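Local atomic coordinates of deoxy-D-mannose-octulosonate 8-phosphate phosphatase (Haemophilus influenzae Rd, PDB entry 1K1E), a protein that hydrolyses 3-deoxy-D-manno-octulosonate 8-phosphate to 3-deoxy-D-manno-octulosonate and inorganic phosphate, a step of lipopolysaccharide biosynthesis, using a magnesium cofactor. Residues Val11-Asp16 / Val54-Gly59. Sequence-based numbering, arbitrary orientation.
With CO (cobalt (II) ion), chain M; SO4 (sulfate ion), chain O.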
loop_
_atom_site.group_PDB
_atom_site.type_symbol
_atom_site.label_atom_id
_atom_site.label_comp_id
_atom_site.label_asym_id
_atom_site.label_seq_id
_atom_site.Cartn_x
_atom_site.Cartn_y
_atom_site.Cartn_z
ATOM N N VAL A 11 24.268 -12.878 4.957
ATOM C CA VAL A 11 23.248 -12.381 4.024
ATOM C C VAL A 11 23.355 -10.880 4.069
ATOM O O VAL A 11 23.314 -10.271 5.150
ATOM C CB VAL A 11 21.878 -12.770 4.488
ATOM C CG1 VAL A 11 20.777 -12.003 3.658
ATOM C CG2 VAL A 11 21.728 -14.247 4.341
ATOM N N ILE A 12 23.587 -10.276 2.913
ATOM C CA ILE A 12 23.625 -8.803 2.790
ATOM C C ILE A 12 22.327 -8.420 2.035
ATOM O O ILE A 12 22.026 -8.985 0.932
ATOM C CB ILE A 12 24.816 -8.354 1.908
ATOM C CG1 ILE A 12 26.135 -8.672 2.593
ATOM C CG2 ILE A 12 24.742 -6.831 1.633
ATOM C CD1 ILE A 12 27.274 -8.525 1.604
ATOM N N THR A 13 21.605 -7.447 2.569
ATOM C CA THR A 13 20.386 -7.037 1.932
ATOM C C THR A 13 20.333 -5.543 1.580
ATOM O O THR A 13 20.702 -4.652 2.368
ATOM C CB THR A 13 19.130 -7.403 2.811
ATOM O OG1 THR A 13 17.946 -7.026 2.096
ATOM C CG2 THR A 13 19.091 -6.627 4.072
ATOM N N ASP A 14 19.920 -5.285 0.344
ATOM C CA ASP A 14 19.670 -3.930 -0.105
ATOM C C ASP A 14 18.445 -3.501 0.724
ATOM O O ASP A 14 17.748 -4.315 1.345
ATOM C CB ASP A 14 19.282 -3.927 -1.608
ATOM C CG ASP A 14 18.690 -2.619 -2.049
ATOM O OD1 ASP A 14 19.194 -1.563 -1.627
ATOM O OD2 ASP A 14 17.738 -2.651 -2.839
ATOM N N VAL A 15 18.186 -2.195 0.786
ATOM C CA VAL A 15 17.025 -1.736 1.528
ATOM C C VAL A 15 15.790 -1.366 0.695
ATOM O O VAL A 15 14.760 -2.027 0.763
ATOM C CB VAL A 15 17.382 -0.470 2.427
ATOM C CG1 VAL A 15 16.133 0.117 3.070
ATOM C CG2 VAL A 15 18.382 -0.920 3.508
ATOM N N ASP A 16 15.895 -0.310 -0.092
ATOM C CA ASP A 16 14.683 0.135 -0.811
ATOM C C ASP A 16 14.311 -0.790 -1.907
ATOM O O ASP A 16 15.116 -1.041 -2.770
ATOM C CB ASP A 16 14.895 1.545 -1.342
ATOM C CG ASP A 16 15.153 2.528 -0.210
ATOM O OD1 ASP A 16 14.239 2.661 0.641
ATOM O OD2 ASP A 16 16.268 3.093 -0.141
ATOM N N VAL A 54 23.604 -10.979 9.356
ATOM C CA VAL A 54 22.865 -10.193 8.370
ATOM C C VAL A 54 23.449 -8.772 8.303
ATOM O O VAL A 54 23.753 -8.171 9.319
ATOM C CB VAL A 54 21.377 -10.147 8.701
ATOM C CG1 VAL A 54 20.666 -9.224 7.725
ATOM C CG2 VAL A 54 20.798 -11.627 8.724
ATOM N N ALA A 55 23.616 -8.246 7.098
ATOM C CA ALA A 55 24.105 -6.875 6.906
ATOM C C ALA A 55 23.138 -6.126 5.971
ATOM O O ALA A 55 22.440 -6.759 5.153
ATOM C CB ALA A 55 25.511 -6.865 6.298
ATOM N N VAL A 56 23.099 -4.801 6.141
ATOM C CA VAL A 56 22.257 -3.925 5.327
ATOM C C VAL A 56 23.189 -3.048 4.498
ATOM O O VAL A 56 24.177 -2.529 5.005
ATOM C CB VAL A 56 21.387 -3.051 6.268
ATOM C CG1 VAL A 56 20.700 -1.894 5.480
ATOM C CG2 VAL A 56 20.400 -3.964 7.006
ATOM N N LEU A 57 22.845 -2.851 3.224
ATOM C CA LEU A 57 23.653 -2.056 2.318
ATOM C C LEU A 57 22.648 -1.105 1.665
ATOM O O LEU A 57 21.679 -1.561 1.106
ATOM C CB LEU A 57 24.262 -2.983 1.274
ATOM C CG LEU A 57 25.666 -2.747 0.722
ATOM C CD1 LEU A 57 25.713 -3.386 -0.625
ATOM C CD2 LEU A 57 26.031 -1.270 0.591
ATOM N N SER A 58 22.841 0.193 1.773
ATOM C CA SER A 58 21.900 1.108 1.133
ATOM C C SER A 58 22.687 2.305 0.635
ATOM O O SER A 58 23.653 2.717 1.285
ATOM C CB SER A 58 20.851 1.602 2.147
ATOM O OG SER A 58 20.018 2.560 1.540
ATOM N N GLY A 59 22.292 2.843 -0.518
ATOM C CA GLY A 59 22.947 4.028 -1.039
ATOM C C GLY A 59 22.479 5.283 -0.296
ATOM O O GLY A 59 22.937 6.405 -0.568
HETATM CO CO CO M . 16.859 -1.241 -4.038
HETATM S S SO4 O . 20.312 2.011 -3.504
HETATM O O1 SO4 O . 20.628 0.841 -4.326
HETATM O O2 SO4 O . 18.940 2.455 -3.889
HETATM O O3 SO4 O . 21.250 3.094 -3.749
HETATM O O4 SO4 O . 20.412 1.534 -2.101
HETATM O O HOH W 1 17.707 0.256 -2.696
HETATM O O HOH W 2 18.641 1.204 -0.127
HETATM O O HOH W 3 17.293 3.369 2.429
HETATM O O HOH W 4 15.679 0.079 -5.152
HETATM O O HOH W 5 18.617 -1.098 -5.231
#
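Val-11, Thr-13, Ala-55 and Leu-57 zip two neighbouring parallel strands together through their backbones. Ala-55 N donates to Val-11 O, Thr-13 N to Ala-55 O at 2.8 Å, and Leu-57 N to Thr-13 O, all three bonds fairly straight. Beta-branched residues suit such extended strands. On one face, Ile-12 sets CG2 3.9 Å from CB of Leu-57 and CG1 beside the small CB of Ala-55; helix 84-95 packs against Ala-55 and Leu-57 there. On the other face Thr-13 and Val-56 lie side by side, their CG2 methyls 4.2 Å apart. Thr-13 OG1, anti to its own backbone N (chi1 -177°), reaches forward and donates to Asp-14 O at 2.8 Å, in the carbonyl plane, which satisfies a buried hydroxyl.

Strands 10-14 and 53-58 are neighbours in the parallel sheet of a HAD-type Rossmann-like fold, 10-14 between 53-58 and 102-106, and the active site forms where their C-terminal ends give way to loops. Asp-14 and Asp-16 fit the family's DxD signature. Cobalt is held by carboxylate OD2 of Asp-14 at 2.0 Å and by the backbone O, not the side chain, of Asp-16; Asp-107 and three waters complete the site. The Asp-16 carboxylate has other partners: OD1 forms a salt bridge with Lys-34, while OD2 is hydrogen-bonded to two waters that also bond Ser-58 OG. Ser-58 OG, also bonded to Arg-60 N, lies 4.1 Å from Asp-16 OD2 and meets it through water.

Gly-59, with no side chain, brings its backbone N up to the sulfate, donating almost straight (170°) to O4 at 2.8 Å. Lys-84 NZ forms a salt bridge with Asp-14 OD1 and a hydrogen bond to the sulfate, consistent with sulfate marking where a substrate phosphate could sit.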